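Local coordinates for G protein alpha subunit (PDB 4FID) that probably acts as a GTP-binding and GTP-hydrolysing switch that relays signals from membrane receptors as the alpha subunit of a heterotrimeric G protein, at residues K4-G12 and I161-G169; V179-A188 and T222-V230. One frame throughout, in Å; residues are numbered along the deposited sequence.

From the N terminus the chain enters strand 6-12 and passes into the nucleotide-binding loop. It then runs through a long, mostly helical excursion before returning as strand 162-167. Contact 1 closes that loop of 148 residues by pairing the two strands. Contact 2 follows in series, so the loops neither nest nor cross. It closes a shorter loop of 33 residues, joining 179-188 to the loop between helix 209-222 and strand 230-236. Both contacts belong to one sheet, where strand 6-12 lies between 162-167 and 187-193. Strand 6-12 also hydrogen-bonds to 179-188, and Phe182 packs on Met9 and Ile166.

Contact 1: residues K4-G12 and I161-G169; sequences KPITVMLLG and IPFHLIDVG
Ile6 and Phe163 are neighbours on one face of the sheet. Ile6 CB sits over one face of the Phe163 ring, 4.0 Å from its centroid, in a CH-pi contact. CG2 and CD1 of Ile6 reach toward the rim atoms CE1 and CZ. Val8 CG2 meets the ring edge in its plane, 3.9 Å from Phe163 CD1. Chi1 of Val8 (176°) turns CG1 the other way, toward Leu165 CD2 at 3.8 Å. Helix 312-332 packs on Ile6 and Phe163. Thr7, Met9 and Ile166 occupy the other face. Ile166 CD1 touches Thr7 CG2 at 3.7 Å, while Met9 CG lies against Val168 CG2. His164 stands beside Thr7, and ND1 and NE2 of His164 are hydrogen-bonded to Asp155 OD1 and Glu153 OE2.

Six backbone bonds join the parallel strands, from Ile6 N to Pro162 O (2.8 Å) through to Val168 N to Leu10 O (3.1 Å). Backbone bonds and apolar packing together hold strand 162-167, whose end carries the carboxylate of Asp167. That carboxylate forms a salt bridge with Lys18, which links the strand end to the GDP site.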
loop_
_atom_site.group_PDB
_atom_site.type_symbol
_atom_site.label_atom_id
_atom_site.label_comp_id
_atom_site.label_asym_id
_atom_site.label_seq_id
_atom_site.Cartn_x
_atom_site.Cartn_y
_atom_site.Cartn_z
ATOM N N LYS A 4 20.015 15.993 17.061
ATOM C CA LYS A 4 19.439 15.842 15.724
ATOM C C LYS A 4 18.707 14.504 15.519
ATOM O O LYS A 4 19.201 13.456 15.921
ATOM C CB LYS A 4 20.512 16.054 14.650
ATOM C CG LYS A 4 20.876 17.530 14.454
ATOM C CD LYS A 4 21.932 17.717 13.370
ATOM C CE LYS A 4 23.289 18.121 13.952
ATOM N NZ LYS A 4 23.325 19.534 14.449
ATOM N N PRO A 5 17.518 14.552 14.887
ATOM C CA PRO A 5 16.603 13.406 14.765
ATOM C C PRO A 5 17.147 12.306 13.857
ATOM O O PRO A 5 17.939 12.583 12.959
ATOM C CB PRO A 5 15.357 14.025 14.125
ATOM C CG PRO A 5 15.898 15.163 13.328
ATOM C CD PRO A 5 17.021 15.728 14.150
ATOM N N ILE A 6 16.733 11.069 14.112
ATOM C CA ILE A 6 17.034 9.965 13.221
ATOM C C ILE A 6 16.195 10.111 11.941
ATOM O O ILE A 6 14.960 10.250 11.992
ATOM C CB ILE A 6 16.739 8.609 13.877
ATOM C CG1 ILE A 6 17.575 8.437 15.140
ATOM C CG2 ILE A 6 17.003 7.462 12.892
ATOM C CD1 ILE A 6 17.490 7.038 15.725
ATOM N N THR A 7 16.876 10.078 10.801
ATOM C CA THR A 7 16.221 10.307 9.537
ATOM C C THR A 7 15.926 9.015 8.775
ATOM O O THR A 7 16.779 8.156 8.606
ATOM C CB THR A 7 17.042 11.269 8.692
ATOM O OG1 THR A 7 17.017 12.549 9.325
ATOM C CG2 THR A 7 16.465 11.392 7.289
ATOM N N VAL A 8 14.697 8.904 8.304
ATOM C CA VAL A 8 14.247 7.712 7.621
ATOM C C VAL A 8 13.590 8.130 6.331
ATOM O O VAL A 8 12.748 9.024 6.319
ATOM C CB VAL A 8 13.208 6.970 8.455
ATOM C CG1 VAL A 8 12.672 5.791 7.682
ATOM C CG2 VAL A 8 13.815 6.530 9.781
HETATM N N MSE A 9 13.978 7.475 5.247
HETATM C CA MSE A 9 13.474 7.796 3.918
HETATM C C MSE A 9 12.674 6.625 3.363
HETATM O O MSE A 9 13.192 5.507 3.296
HETATM C CB MSE A 9 14.644 8.128 2.996
HETATM C CG MSE A 9 14.236 8.424 1.577
HETATM SE SE MSE A 9 15.695 9.025 0.401
HETATM C CE MSE A 9 15.889 10.890 0.967
ATOM N N LEU A 10 11.416 6.869 2.989
ATOM C CA LEU A 10 10.599 5.837 2.356
ATOM C C LEU A 10 10.692 5.922 0.847
ATOM O O LEU A 10 10.384 6.958 0.263
ATOM C CB LEU A 10 9.131 5.960 2.754
ATOM C CG LEU A 10 8.761 5.567 4.185
ATOM C CD1 LEU A 10 7.265 5.614 4.343
ATOM C CD2 LEU A 10 9.305 4.193 4.535
ATOM N N LEU A 11 11.123 4.826 0.228
ATOM C CA LEU A 11 11.106 4.656 -1.228
ATOM C C LEU A 11 10.182 3.529 -1.636
ATOM O O LEU A 11 9.909 2.632 -0.862
ATOM C CB LEU A 11 12.500 4.330 -1.774
ATOM C CG LEU A 11 13.613 5.400 -1.927
ATOM C CD1 LEU A 11 13.097 6.779 -2.272
ATOM C CD2 LEU A 11 14.490 5.468 -0.698
ATOM N N GLY A 12 9.737 3.534 -2.882
ATOM C CA GLY A 12 9.051 2.377 -3.391
ATOM C C GLY A 12 8.522 2.635 -4.759
ATOM O O GLY A 12 8.641 3.734 -5.237
ATOM N N ILE A 161 12.593 9.375 21.384
ATOM C CA ILE A 161 13.688 9.458 20.433
ATOM C C ILE A 161 13.074 10.126 19.215
ATOM O O ILE A 161 12.049 9.667 18.710
ATOM C CB ILE A 161 14.187 8.056 20.021
ATOM C CG1 ILE A 161 14.788 7.311 21.206
ATOM C CG2 ILE A 161 15.216 8.142 18.902
ATOM C CD1 ILE A 161 15.043 5.864 20.911
ATOM N N PRO A 162 13.679 11.223 18.746
ATOM C CA PRO A 162 13.148 11.982 17.604
ATOM C C PRO A 162 13.429 11.324 16.230
ATOM O O PRO A 162 14.572 10.965 15.937
ATOM C CB PRO A 162 13.893 13.311 17.705
ATOM C CG PRO A 162 15.221 12.928 18.292
ATOM C CD PRO A 162 14.942 11.784 19.250
ATOM N N PHE A 163 12.387 11.173 15.411
ATOM C CA PHE A 163 12.536 10.695 14.045
ATOM C C PHE A 163 12.046 11.709 13.009
ATOM O O PHE A 163 11.132 12.490 13.261
ATOM C CB PHE A 163 11.800 9.374 13.853
ATOM C CG PHE A 163 12.537 8.194 14.384
ATOM C CD1 PHE A 163 13.124 7.290 13.526
ATOM C CD2 PHE A 163 12.654 7.989 15.752
ATOM C CE1 PHE A 163 13.812 6.188 14.025
ATOM C CE2 PHE A 163 13.340 6.894 16.254
ATOM C CZ PHE A 163 13.916 5.994 15.393
ATOM N N HIS A 164 12.677 11.697 11.843
ATOM C CA HIS A 164 12.232 12.531 10.737
ATOM C C HIS A 164 12.018 11.640 9.518
ATOM O O HIS A 164 12.906 10.870 9.124
ATOM C CB HIS A 164 13.232 13.643 10.451
ATOM C CG HIS A 164 12.830 14.539 9.327
ATOM N ND1 HIS A 164 11.874 15.525 9.465
ATOM C CD2 HIS A 164 13.259 14.608 8.043
ATOM C CE1 HIS A 164 11.728 16.156 8.313
ATOM N NE2 HIS A 164 12.560 15.622 7.434
ATOM N N LEU A 165 10.826 11.730 8.939
ATOM C CA LEU A 165 10.407 10.796 7.910
ATOM C C LEU A 165 10.335 11.563 6.597
ATOM O O LEU A 165 9.669 12.600 6.525
ATOM C CB LEU A 165 9.042 10.191 8.294
ATOM C CG LEU A 165 8.435 8.964 7.584
ATOM C CD1 LEU A 165 7.956 9.312 6.196
ATOM C CD2 LEU A 165 9.413 7.804 7.503
ATOM N N ILE A 166 11.046 11.076 5.575
ATOM C CA ILE A 166 10.991 11.664 4.241
ATOM C C ILE A 166 10.335 10.690 3.297
ATOM O O ILE A 166 10.904 9.641 3.000
ATOM C CB ILE A 166 12.389 11.969 3.696
ATOM C CG1 ILE A 166 13.149 12.876 4.676
ATOM C CG2 ILE A 166 12.293 12.567 2.242
ATOM C CD1 ILE A 166 14.631 12.938 4.428
ATOM N N ASP A 167 9.133 11.028 2.834
ATOM C CA ASP A 167 8.362 10.151 1.937
ATOM C C ASP A 167 8.539 10.606 0.487
ATOM O O ASP A 167 7.989 11.630 0.079
ATOM C CB ASP A 167 6.886 10.151 2.349
ATOM C CG ASP A 167 6.003 9.341 1.421
ATOM O OD1 ASP A 167 4.770 9.425 1.591
ATOM O OD2 ASP A 167 6.509 8.627 0.523
ATOM N N VAL A 168 9.326 9.859 -0.282
ATOM C CA VAL A 168 9.625 10.253 -1.657
ATOM C C VAL A 168 8.671 9.596 -2.648
ATOM O O VAL A 168 8.693 8.389 -2.812
ATOM C CB VAL A 168 11.064 9.882 -2.061
ATOM C CG1 VAL A 168 11.381 10.478 -3.411
ATOM C CG2 VAL A 168 12.069 10.358 -1.025
ATOM N N GLY A 169 7.833 10.389 -3.304
ATOM C CA GLY A 169 6.909 9.858 -4.293
ATOM C C GLY A 169 7.325 10.220 -5.713
ATOM O O GLY A 169 8.516 10.185 -6.035
#

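Contact 2: residues V179-A188 and T222-V230; sequences VSFFSDVDCA and TNEFLKGAV
Ala188 N donates a hydrogen bond to Val230 O at 2.8 Å, with an N-H...O angle of 166°. The same oxygen also receives the CA-H of Cys187. One step back, Val230 N donates to Asp186 O at 3.0 Å. Asp186 O takes a CA-H contact from Ala229 as well. These bonds start the parallel pairing of strands 187-193 and 230-236. Cys187 and Val230 face the same side, where helix 312-332 covers them. The carboxylate of Asp186 turns elsewhere, and its OD2 accepts from Thr7 N.

The approach to strand 230-236 is a type II turn from Leu226 to Ala229. Gly228 takes its third position with a positive phi of 95°. Before the turn, Asn223 makes an Asx turn, as its OD1 accepts from Phe225 N at 2.9 Å in the plane of the amide carbonyl. This bond fixes the amide, and Val179 CG1 lies against ND2. Val179 and Asn223 run antiparallel past one another.

The branched end of Leu226 reaches residues of 179-188. Its CG meets Val179 CG1 at 4.1 Å, CD1 meets Ala188 CB, and CD2 reaches Val185 CB. Ala229 CB sits against the carbonyl O of Val185. At the outer end, Ser180 CB sits over one face of the Phe225 ring, 3.4 Å from its centroid and offset toward the rim. Phe225 CG is anti to its own carbonyl carbon (chi1 -46°), which turns a ring face to Ser180 CB.

Strand 187-193, helix 209-222 and strand 230-236 form a beta-alpha-beta crossover, a basic unit of the Ras-like, P-loop GTPase fold. Here the loop that leaves the helix packs on the segment leading into the first strand of that unit.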
loop_
_atom_site.group_PDB
_atom_site.type_symbol
_atom_site.label_atom_id
_atom_site.label_comp_id
_atom_site.label_asym_id
_atom_site.label_seq_id
_atom_site.Cartn_x
_atom_site.Cartn_y
_atom_site.Cartn_z
ATOM N N VAL A 179 16.367 11.791 -3.905
ATOM C CA VAL A 179 17.260 10.901 -3.178
ATOM C C VAL A 179 18.600 11.580 -2.866
ATOM O O VAL A 179 19.084 11.495 -1.736
ATOM C CB VAL A 179 17.501 9.578 -3.927
ATOM C CG1 VAL A 179 18.789 8.953 -3.431
ATOM C CG2 VAL A 179 16.330 8.622 -3.745
ATOM N N SER A 180 19.178 12.262 -3.861
ATOM C CA SER A 180 20.472 12.917 -3.708
ATOM C C SER A 180 20.417 14.313 -3.098
ATOM O O SER A 180 21.461 14.935 -2.862
ATOM C CB SER A 180 21.205 12.986 -5.052
ATOM O OG SER A 180 20.516 13.813 -5.978
ATOM N N PHE A 181 19.210 14.812 -2.854
ATOM C CA PHE A 181 19.048 16.143 -2.280
ATOM C C PHE A 181 19.196 16.045 -0.778
ATOM O O PHE A 181 19.858 16.875 -0.154
ATOM C CB PHE A 181 17.696 16.730 -2.680
ATOM C CG PHE A 181 17.219 17.858 -1.807
ATOM C CD1 PHE A 181 16.505 17.599 -0.654
ATOM C CD2 PHE A 181 17.436 19.175 -2.170
ATOM C CE1 PHE A 181 16.035 18.634 0.135
ATOM C CE2 PHE A 181 16.984 20.215 -1.383
ATOM C CZ PHE A 181 16.275 19.951 -0.243
ATOM N N PHE A 182 18.609 14.993 -0.211
ATOM C CA PHE A 182 18.679 14.760 1.228
ATOM C C PHE A 182 20.031 14.185 1.661
ATOM O O PHE A 182 20.465 13.119 1.191
ATOM C CB PHE A 182 17.511 13.874 1.687
ATOM C CG PHE A 182 16.183 14.554 1.582
ATOM C CD1 PHE A 182 15.328 14.274 0.532
ATOM C CD2 PHE A 182 15.816 15.529 2.506
ATOM C CE1 PHE A 182 14.117 14.932 0.421
ATOM C CE2 PHE A 182 14.611 16.190 2.402
ATOM C CZ PHE A 182 13.758 15.895 1.358
ATOM N N SER A 183 20.703 14.918 2.544
ATOM C CA SER A 183 22.005 14.504 3.056
ATOM C C SER A 183 21.875 13.848 4.431
ATOM O O SER A 183 20.986 14.200 5.220
ATOM C CB SER A 183 22.967 15.699 3.140
ATOM O OG SER A 183 23.499 16.039 1.868
ATOM N N ASP A 184 22.759 12.889 4.701
ATOM C CA ASP A 184 22.841 12.278 6.022
ATOM C C ASP A 184 21.562 11.519 6.378
ATOM O O ASP A 184 20.972 11.737 7.445
ATOM C CB ASP A 184 23.137 13.344 7.089
ATOM C CG ASP A 184 24.494 14.019 6.894
ATOM O OD1 ASP A 184 25.434 13.355 6.399
ATOM O OD2 ASP A 184 24.621 15.214 7.248
ATOM N N VAL A 185 21.133 10.634 5.482
ATOM C CA VAL A 185 19.991 9.766 5.762
ATOM C C VAL A 185 20.468 8.529 6.519
ATOM O O VAL A 185 21.366 7.828 6.066
ATOM C CB VAL A 185 19.254 9.372 4.468
ATOM C CG1 VAL A 185 18.206 8.317 4.743
ATOM C CG2 VAL A 185 18.612 10.600 3.844
ATOM N N ASP A 186 19.876 8.263 7.676
ATOM C CA ASP A 186 20.359 7.168 8.517
ATOM C C ASP A 186 19.850 5.818 8.038
ATOM O O ASP A 186 20.552 4.802 8.138
ATOM C CB ASP A 186 20.003 7.409 9.988
ATOM C CG ASP A 186 20.578 8.719 10.503
ATOM O OD1 ASP A 186 21.785 8.958 10.272
ATOM O OD2 ASP A 186 19.825 9.520 11.099
ATOM N N CYS A 187 18.638 5.830 7.490
ATOM C CA CYS A 187 17.973 4.611 7.082
ATOM C C CYS A 187 17.089 4.821 5.853
ATOM O O CYS A 187 16.330 5.784 5.762
ATOM C CB CYS A 187 17.133 4.074 8.239
ATOM S SG CYS A 187 16.108 2.672 7.806
ATOM N N ALA A 188 17.202 3.907 4.905
ATOM C CA ALA A 188 16.362 3.931 3.729
ATOM C C ALA A 188 15.437 2.717 3.784
ATOM O O ALA A 188 15.896 1.601 3.865
ATOM C CB ALA A 188 17.226 3.901 2.480
ATOM N N THR A 222 22.941 0.501 -4.774
ATOM C CA THR A 222 24.197 1.003 -5.303
ATOM C C THR A 222 24.285 2.534 -5.331
ATOM O O THR A 222 25.321 3.086 -5.689
ATOM C CB THR A 222 24.512 0.415 -6.705
ATOM O OG1 THR A 222 23.416 0.657 -7.597
ATOM C CG2 THR A 222 24.773 -1.083 -6.612
ATOM N N ASN A 223 23.208 3.210 -4.943
ATOM C CA ASN A 223 23.180 4.668 -4.951
ATOM C C ASN A 223 24.224 5.248 -4.001
ATOM O O ASN A 223 24.206 4.946 -2.805
ATOM C CB ASN A 223 21.790 5.158 -4.564
ATOM C CG ASN A 223 21.601 6.642 -4.794
ATOM O OD1 ASN A 223 22.405 7.475 -4.346
ATOM N ND2 ASN A 223 20.530 6.987 -5.504
ATOM N N GLU A 224 25.129 6.075 -4.527
ATOM C CA GLU A 224 26.237 6.584 -3.715
ATOM C C GLU A 224 25.832 7.591 -2.635
ATOM O O GLU A 224 26.552 7.775 -1.658
ATOM C CB GLU A 224 27.373 7.135 -4.589
ATOM C CG GLU A 224 27.945 6.087 -5.555
ATOM C CD GLU A 224 29.450 6.227 -5.826
ATOM O OE1 GLU A 224 29.843 7.023 -6.713
ATOM O OE2 GLU A 224 30.235 5.515 -5.164
ATOM N N PHE A 225 24.680 8.231 -2.785
ATOM C CA PHE A 225 24.204 9.145 -1.741
ATOM C C PHE A 225 23.590 8.387 -0.573
ATOM O O PHE A 225 23.474 8.924 0.518
ATOM C CB PHE A 225 23.214 10.160 -2.312
ATOM C CG PHE A 225 23.674 10.768 -3.604
ATOM C CD1 PHE A 225 24.694 11.722 -3.608
ATOM C CD2 PHE A 225 23.123 10.349 -4.825
ATOM C CE1 PHE A 225 25.144 12.284 -4.797
ATOM C CE2 PHE A 225 23.570 10.900 -6.032
ATOM C CZ PHE A 225 24.585 11.874 -6.018
ATOM N N LEU A 226 23.233 7.126 -0.801
ATOM C CA LEU A 226 22.634 6.307 0.237
ATOM C C LEU A 226 23.612 5.344 0.893
ATOM O O LEU A 226 23.205 4.464 1.657
ATOM C CB LEU A 226 21.425 5.538 -0.303
ATOM C CG LEU A 226 20.205 6.397 -0.586
ATOM C CD1 LEU A 226 19.052 5.500 -0.974
ATOM C CD2 LEU A 226 19.862 7.263 0.639
ATOM N N LYS A 227 24.893 5.478 0.584
ATOM C CA LYS A 227 25.903 4.768 1.367
ATOM C C LYS A 227 25.820 5.283 2.803
ATOM O O LYS A 227 25.560 6.473 3.051
ATOM C CB LYS A 227 27.321 4.977 0.822
ATOM C CG LYS A 227 27.556 4.418 -0.569
ATOM C CD LYS A 227 27.078 2.975 -0.688
ATOM C CE LYS A 227 27.409 2.406 -2.062
ATOM N NZ LYS A 227 27.139 0.949 -2.143
ATOM N N GLY A 228 26.029 4.385 3.750
ATOM C CA GLY A 228 25.955 4.759 5.139
ATOM C C GLY A 228 24.589 4.479 5.705
ATOM O O GLY A 228 24.464 4.229 6.908
ATOM N N ALA A 229 23.570 4.509 4.845
ATOM C CA ALA A 229 22.199 4.241 5.291
ATOM C C ALA A 229 21.884 2.756 5.399
ATOM O O ALA A 229 22.194 1.979 4.497
ATOM C CB ALA A 229 21.171 4.956 4.415
ATOM N N VAL A 230 21.278 2.374 6.522
ATOM C CA VAL A 230 20.740 1.026 6.709
ATOM C C VAL A 230 19.656 0.771 5.677
ATOM O O VAL A 230 18.820 1.633 5.415
ATOM C CB VAL A 230 20.115 0.836 8.117
ATOM C CG1 VAL A 230 19.931 -0.637 8.420
ATOM C CG2 VAL A 230 20.994 1.447 9.161
#